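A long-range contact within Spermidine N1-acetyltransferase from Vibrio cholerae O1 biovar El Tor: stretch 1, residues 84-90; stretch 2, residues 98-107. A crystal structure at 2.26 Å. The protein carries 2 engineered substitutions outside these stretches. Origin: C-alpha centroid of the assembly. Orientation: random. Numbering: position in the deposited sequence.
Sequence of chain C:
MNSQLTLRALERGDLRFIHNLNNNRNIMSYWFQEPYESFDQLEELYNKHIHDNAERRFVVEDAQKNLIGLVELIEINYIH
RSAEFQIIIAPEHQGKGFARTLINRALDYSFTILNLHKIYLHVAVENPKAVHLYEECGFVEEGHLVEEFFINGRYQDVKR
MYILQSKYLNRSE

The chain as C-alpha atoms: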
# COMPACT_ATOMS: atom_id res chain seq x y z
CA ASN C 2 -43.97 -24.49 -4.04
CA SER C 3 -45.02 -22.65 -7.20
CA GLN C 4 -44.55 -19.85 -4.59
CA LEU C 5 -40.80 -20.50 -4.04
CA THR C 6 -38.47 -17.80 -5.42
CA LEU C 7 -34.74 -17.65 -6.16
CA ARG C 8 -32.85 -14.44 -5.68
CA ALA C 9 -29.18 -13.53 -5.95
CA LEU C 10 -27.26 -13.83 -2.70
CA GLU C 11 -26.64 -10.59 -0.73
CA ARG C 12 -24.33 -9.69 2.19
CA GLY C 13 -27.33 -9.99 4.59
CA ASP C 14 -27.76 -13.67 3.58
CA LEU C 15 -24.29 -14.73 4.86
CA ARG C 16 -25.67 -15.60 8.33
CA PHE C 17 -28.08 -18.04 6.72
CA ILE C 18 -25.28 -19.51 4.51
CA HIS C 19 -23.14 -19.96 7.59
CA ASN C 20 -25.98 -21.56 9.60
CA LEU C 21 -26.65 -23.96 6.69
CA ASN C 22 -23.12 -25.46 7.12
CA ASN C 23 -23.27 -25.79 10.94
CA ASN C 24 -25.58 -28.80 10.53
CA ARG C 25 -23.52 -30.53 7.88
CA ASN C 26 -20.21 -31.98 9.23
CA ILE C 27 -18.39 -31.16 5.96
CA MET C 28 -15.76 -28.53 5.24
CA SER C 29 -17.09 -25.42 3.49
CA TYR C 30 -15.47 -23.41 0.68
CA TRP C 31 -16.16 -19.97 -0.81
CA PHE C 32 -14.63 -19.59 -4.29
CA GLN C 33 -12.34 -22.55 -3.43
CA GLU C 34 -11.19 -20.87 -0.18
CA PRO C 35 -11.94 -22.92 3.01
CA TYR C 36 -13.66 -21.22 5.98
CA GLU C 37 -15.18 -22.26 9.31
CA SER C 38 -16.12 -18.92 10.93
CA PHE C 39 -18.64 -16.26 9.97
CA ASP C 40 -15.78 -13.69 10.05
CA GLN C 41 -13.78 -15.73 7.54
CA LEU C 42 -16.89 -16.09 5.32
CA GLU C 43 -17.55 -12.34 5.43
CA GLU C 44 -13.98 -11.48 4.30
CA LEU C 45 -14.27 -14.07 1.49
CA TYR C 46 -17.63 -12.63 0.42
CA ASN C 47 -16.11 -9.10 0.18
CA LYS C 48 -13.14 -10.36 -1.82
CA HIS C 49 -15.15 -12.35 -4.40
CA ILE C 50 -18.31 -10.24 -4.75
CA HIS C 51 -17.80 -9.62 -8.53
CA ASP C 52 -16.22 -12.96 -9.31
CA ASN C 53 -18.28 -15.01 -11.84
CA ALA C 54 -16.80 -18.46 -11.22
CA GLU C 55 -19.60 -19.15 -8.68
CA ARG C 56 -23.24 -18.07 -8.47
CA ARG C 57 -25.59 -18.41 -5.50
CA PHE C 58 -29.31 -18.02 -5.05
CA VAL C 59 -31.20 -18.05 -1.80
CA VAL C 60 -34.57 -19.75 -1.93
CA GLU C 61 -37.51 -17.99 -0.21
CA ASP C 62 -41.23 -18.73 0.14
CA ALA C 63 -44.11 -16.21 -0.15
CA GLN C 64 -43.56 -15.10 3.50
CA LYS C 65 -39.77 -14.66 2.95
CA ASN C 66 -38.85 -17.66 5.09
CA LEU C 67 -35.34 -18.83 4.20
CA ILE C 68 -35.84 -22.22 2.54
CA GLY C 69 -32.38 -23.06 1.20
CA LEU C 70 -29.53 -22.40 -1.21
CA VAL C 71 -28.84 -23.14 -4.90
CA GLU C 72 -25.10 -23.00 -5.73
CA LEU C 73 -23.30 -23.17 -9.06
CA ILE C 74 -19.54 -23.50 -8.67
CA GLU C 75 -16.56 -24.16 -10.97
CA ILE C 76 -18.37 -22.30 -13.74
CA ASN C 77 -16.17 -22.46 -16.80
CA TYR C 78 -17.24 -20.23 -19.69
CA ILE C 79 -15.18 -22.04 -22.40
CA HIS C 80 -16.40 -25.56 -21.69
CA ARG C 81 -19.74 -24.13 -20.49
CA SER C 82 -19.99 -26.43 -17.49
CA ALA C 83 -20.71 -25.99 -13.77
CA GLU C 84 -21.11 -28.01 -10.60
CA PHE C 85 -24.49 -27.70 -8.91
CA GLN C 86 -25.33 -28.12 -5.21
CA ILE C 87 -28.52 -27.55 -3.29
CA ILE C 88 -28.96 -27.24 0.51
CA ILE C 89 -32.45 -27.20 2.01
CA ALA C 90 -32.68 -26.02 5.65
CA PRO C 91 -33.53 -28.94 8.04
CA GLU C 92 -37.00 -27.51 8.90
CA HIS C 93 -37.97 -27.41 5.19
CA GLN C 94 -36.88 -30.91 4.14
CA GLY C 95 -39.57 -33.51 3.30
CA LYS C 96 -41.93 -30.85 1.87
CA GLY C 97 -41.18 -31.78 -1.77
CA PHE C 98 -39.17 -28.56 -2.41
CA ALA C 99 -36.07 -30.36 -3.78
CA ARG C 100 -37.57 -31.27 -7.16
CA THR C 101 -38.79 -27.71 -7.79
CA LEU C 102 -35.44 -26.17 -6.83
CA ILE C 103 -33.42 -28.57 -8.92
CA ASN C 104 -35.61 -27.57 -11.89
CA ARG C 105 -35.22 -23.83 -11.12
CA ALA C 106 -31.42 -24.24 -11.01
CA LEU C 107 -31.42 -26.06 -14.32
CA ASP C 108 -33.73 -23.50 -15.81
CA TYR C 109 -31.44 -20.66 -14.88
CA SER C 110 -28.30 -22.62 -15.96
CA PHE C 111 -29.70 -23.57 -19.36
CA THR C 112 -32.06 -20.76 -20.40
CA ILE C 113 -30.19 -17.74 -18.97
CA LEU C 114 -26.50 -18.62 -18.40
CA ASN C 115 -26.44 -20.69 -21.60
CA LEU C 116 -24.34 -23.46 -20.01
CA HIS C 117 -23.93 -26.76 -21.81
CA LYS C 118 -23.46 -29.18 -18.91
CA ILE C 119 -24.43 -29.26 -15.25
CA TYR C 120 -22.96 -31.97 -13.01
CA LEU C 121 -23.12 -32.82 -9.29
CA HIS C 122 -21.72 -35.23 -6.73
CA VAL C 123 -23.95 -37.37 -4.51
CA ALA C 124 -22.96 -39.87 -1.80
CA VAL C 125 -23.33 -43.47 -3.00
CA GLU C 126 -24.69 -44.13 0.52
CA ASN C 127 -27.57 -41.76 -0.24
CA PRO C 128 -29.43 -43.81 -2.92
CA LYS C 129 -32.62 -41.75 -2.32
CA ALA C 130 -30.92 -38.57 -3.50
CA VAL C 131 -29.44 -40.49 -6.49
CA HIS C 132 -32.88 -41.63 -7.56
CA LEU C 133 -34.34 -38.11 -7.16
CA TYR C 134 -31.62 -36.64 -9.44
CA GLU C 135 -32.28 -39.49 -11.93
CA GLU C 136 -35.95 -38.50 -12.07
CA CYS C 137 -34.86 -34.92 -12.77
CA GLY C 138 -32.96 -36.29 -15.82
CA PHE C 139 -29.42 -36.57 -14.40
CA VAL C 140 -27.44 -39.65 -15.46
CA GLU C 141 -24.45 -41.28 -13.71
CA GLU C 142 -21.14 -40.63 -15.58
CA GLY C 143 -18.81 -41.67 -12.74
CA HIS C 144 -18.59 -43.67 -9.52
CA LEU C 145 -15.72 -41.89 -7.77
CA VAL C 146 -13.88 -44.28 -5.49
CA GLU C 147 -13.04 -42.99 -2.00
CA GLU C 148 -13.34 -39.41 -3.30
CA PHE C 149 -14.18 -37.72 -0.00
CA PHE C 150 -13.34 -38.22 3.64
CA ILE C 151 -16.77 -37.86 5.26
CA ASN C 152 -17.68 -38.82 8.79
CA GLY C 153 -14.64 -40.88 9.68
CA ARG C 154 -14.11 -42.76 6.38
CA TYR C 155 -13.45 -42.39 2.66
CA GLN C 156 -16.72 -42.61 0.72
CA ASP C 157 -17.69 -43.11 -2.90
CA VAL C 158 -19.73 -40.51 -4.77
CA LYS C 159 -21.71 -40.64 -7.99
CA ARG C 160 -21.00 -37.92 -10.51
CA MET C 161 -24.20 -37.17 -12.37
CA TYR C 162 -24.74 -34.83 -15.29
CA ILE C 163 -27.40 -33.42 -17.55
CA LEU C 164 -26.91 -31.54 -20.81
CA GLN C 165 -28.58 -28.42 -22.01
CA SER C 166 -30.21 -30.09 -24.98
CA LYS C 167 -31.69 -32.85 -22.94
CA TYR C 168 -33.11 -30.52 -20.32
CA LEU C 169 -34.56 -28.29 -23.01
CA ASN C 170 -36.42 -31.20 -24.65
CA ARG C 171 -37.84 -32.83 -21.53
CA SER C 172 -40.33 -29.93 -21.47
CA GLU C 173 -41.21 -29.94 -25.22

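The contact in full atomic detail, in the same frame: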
# COMPACT_ATOMS: atom_id res chain seq x y z
N GLU C 84 -20.67 -27.10 -11.63
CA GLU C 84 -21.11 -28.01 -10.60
C GLU C 84 -22.23 -27.38 -9.80
O GLU C 84 -22.15 -26.21 -9.38
CB GLU C 84 -19.96 -28.41 -9.69
CG GLU C 84 -20.39 -29.34 -8.55
CD GLU C 84 -19.26 -29.73 -7.62
OE1 GLU C 84 -18.07 -29.53 -7.96
OE2 GLU C 84 -19.58 -30.27 -6.53
N PHE C 85 -23.29 -28.15 -9.59
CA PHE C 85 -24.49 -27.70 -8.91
C PHE C 85 -24.56 -28.36 -7.52
O PHE C 85 -24.21 -29.54 -7.35
CB PHE C 85 -25.72 -28.01 -9.79
CG PHE C 85 -27.01 -28.13 -9.05
CD1 PHE C 85 -27.70 -26.99 -8.62
CD2 PHE C 85 -27.53 -29.38 -8.76
CE1 PHE C 85 -28.89 -27.11 -7.88
CE2 PHE C 85 -28.72 -29.52 -8.02
CZ PHE C 85 -29.40 -28.39 -7.58
N GLN C 86 -24.99 -27.59 -6.53
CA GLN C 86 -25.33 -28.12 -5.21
C GLN C 86 -26.58 -27.40 -4.73
O GLN C 86 -26.82 -26.22 -5.05
CB GLN C 86 -24.19 -27.88 -4.22
CG GLN C 86 -22.94 -28.72 -4.51
CD GLN C 86 -21.64 -28.17 -3.90
OE1 GLN C 86 -21.66 -27.34 -2.98
NE2 GLN C 86 -20.49 -28.64 -4.42
N ILE C 87 -27.36 -28.11 -3.93
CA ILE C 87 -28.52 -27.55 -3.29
C ILE C 87 -28.47 -27.91 -1.78
O ILE C 87 -28.13 -29.03 -1.43
CB ILE C 87 -29.80 -28.03 -3.99
CG1 ILE C 87 -31.02 -27.38 -3.36
CG2 ILE C 87 -29.91 -29.55 -3.98
CD1 ILE C 87 -32.32 -27.80 -3.97
N ILE C 88 -28.76 -26.94 -0.91
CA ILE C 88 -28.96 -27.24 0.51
C ILE C 88 -30.34 -26.73 0.89
O ILE C 88 -30.66 -25.56 0.66
CB ILE C 88 -27.89 -26.58 1.43
CG1 ILE C 88 -26.47 -26.72 0.86
CG2 ILE C 88 -27.97 -27.19 2.83
CD1 ILE C 88 -25.37 -25.92 1.54
N ILE C 89 -31.16 -27.61 1.45
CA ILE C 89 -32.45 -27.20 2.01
C ILE C 89 -32.29 -27.20 3.52
O ILE C 89 -31.76 -28.15 4.08
CB ILE C 89 -33.56 -28.15 1.54
CG1 ILE C 89 -33.69 -28.07 0.01
CG2 ILE C 89 -34.91 -27.83 2.22
CD1 ILE C 89 -34.39 -29.27 -0.58
N ALA C 90 -32.70 -26.11 4.17
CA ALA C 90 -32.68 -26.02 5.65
C ALA C 90 -33.45 -27.18 6.28
O ALA C 90 -34.51 -27.54 5.77
CB ALA C 90 -33.25 -24.68 6.12
N PHE C 98 -39.79 -29.74 -1.76
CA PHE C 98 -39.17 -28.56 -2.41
C PHE C 98 -37.99 -28.90 -3.34
O PHE C 98 -37.67 -28.13 -4.25
CB PHE C 98 -38.71 -27.52 -1.37
CG PHE C 98 -39.84 -26.90 -0.56
CD1 PHE C 98 -41.14 -26.75 -1.10
CD2 PHE C 98 -39.59 -26.40 0.71
CE1 PHE C 98 -42.16 -26.15 -0.35
CE2 PHE C 98 -40.61 -25.79 1.46
CZ PHE C 98 -41.90 -25.67 0.93
N ALA C 99 -37.34 -30.04 -3.12
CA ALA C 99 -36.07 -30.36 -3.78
C ALA C 99 -36.21 -30.40 -5.30
O ALA C 99 -35.45 -29.75 -6.03
CB ALA C 99 -35.48 -31.67 -3.24
N ARG C 100 -37.24 -31.12 -5.75
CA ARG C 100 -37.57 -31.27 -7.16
C ARG C 100 -37.74 -29.92 -7.86
O ARG C 100 -37.14 -29.67 -8.91
CB ARG C 100 -38.85 -32.11 -7.27
CG ARG C 100 -39.03 -32.87 -8.55
CD ARG C 100 -40.34 -33.67 -8.43
NE ARG C 100 -40.10 -35.04 -8.85
CZ ARG C 100 -39.83 -36.06 -8.04
NH1 ARG C 100 -39.88 -35.91 -6.70
NH2 ARG C 100 -39.61 -37.26 -8.60
N THR C 101 -38.53 -29.04 -7.26
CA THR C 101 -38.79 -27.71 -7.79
C THR C 101 -37.50 -26.91 -7.90
O THR C 101 -37.25 -26.29 -8.93
CB THR C 101 -39.83 -26.95 -6.93
OG1 THR C 101 -41.00 -27.77 -6.79
CG2 THR C 101 -40.21 -25.61 -7.58
N LEU C 102 -36.67 -26.96 -6.87
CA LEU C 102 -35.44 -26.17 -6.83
C LEU C 102 -34.39 -26.66 -7.78
O LEU C 102 -33.70 -25.86 -8.41
CB LEU C 102 -34.90 -26.08 -5.41
CG LEU C 102 -35.92 -25.44 -4.44
CD1 LEU C 102 -35.30 -25.41 -3.05
CD2 LEU C 102 -36.30 -24.05 -4.94
N ILE C 103 -34.28 -27.99 -7.91
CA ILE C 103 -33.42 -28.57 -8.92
C ILE C 103 -33.82 -28.03 -10.31
O ILE C 103 -32.97 -27.54 -11.06
CB ILE C 103 -33.42 -30.10 -8.86
CG1 ILE C 103 -32.67 -30.55 -7.59
CG2 ILE C 103 -32.76 -30.70 -10.10
CD1 ILE C 103 -33.11 -31.95 -7.09
N ASN C 104 -35.11 -28.06 -10.59
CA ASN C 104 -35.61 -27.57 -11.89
C ASN C 104 -35.38 -26.07 -12.10
O ASN C 104 -35.02 -25.67 -13.19
CB ASN C 104 -37.06 -28.00 -12.16
CG ASN C 104 -37.17 -29.51 -12.46
OD1 ASN C 104 -36.28 -30.13 -13.06
ND2 ASN C 104 -38.26 -30.12 -12.00
N ARG C 105 -35.57 -25.26 -11.07
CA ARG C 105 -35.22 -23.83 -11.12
C ARG C 105 -33.74 -23.59 -11.43
O ARG C 105 -33.43 -22.73 -12.26
CB ARG C 105 -35.56 -23.10 -9.84
CG ARG C 105 -37.05 -23.04 -9.56
CD ARG C 105 -37.78 -22.12 -10.51
NE ARG C 105 -39.11 -22.63 -10.84
CZ ARG C 105 -40.16 -22.56 -10.03
NH1 ARG C 105 -41.33 -23.06 -10.43
NH2 ARG C 105 -40.10 -21.91 -8.85
N ALA C 106 -32.87 -24.38 -10.81
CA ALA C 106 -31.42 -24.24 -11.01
C ALA C 106 -31.06 -24.57 -12.44
O ALA C 106 -30.26 -23.84 -13.08
CB ALA C 106 -30.66 -25.16 -10.08
N LEU C 107 -31.67 -25.64 -12.96
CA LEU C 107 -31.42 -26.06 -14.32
C LEU C 107 -31.95 -25.05 -15.31
O LEU C 107 -31.30 -24.74 -16.31
CB LEU C 107 -32.01 -27.45 -14.58
CG LEU C 107 -31.35 -28.59 -13.78
CD1 LEU C 107 -31.93 -29.92 -14.17
CD2 LEU C 107 -29.83 -28.63 -13.93

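A helix laid across one face of a β-strand is commonly held there by apolar packing alone, and this acetyltransferase gives a compact example. At the centre Ile87, extended with both chi angles t, drives its CD1 to 3.4 Å from Leu102 CB. Strand alternation repeats the pattern two residues to each side: Phe85, Ile87 and Ile89 all point toward the helix, whereas Ile88 points away. Ile89 CD1 meets Ala99 CB at 3.7 Å, and Ile89 CG1 lies 4.4 Å from Leu102 CD1. At the other end the Phe85 ring approaches its neighbours obliquely, with CE1 3.4 Å from Ala106 CB and CZ 3.9 Å from Ile103 CG1; the small methyl of Ala106 lets the ring come close to the helix.

The helix runs nearly antiparallel to the strand, at 147°, with an axial approach of 9.7 Å, so Ala99, Ile103 and Ala106 match Ile89, Ile87 and Phe85 in reverse order. No hydrogen bond crosses the interface. Within the helix, backbone hydrogen bonds link residues four apart, as in Ile103 N to Ala99 O at 2.8 Å, and the two stretches together bury 333 Å², both sides summed. The polar side chains lie outside this seam: Arg100 points away, and Gln86 NE2 donates to Glu84 OE2 at 2.8 Å, a bond within the strand.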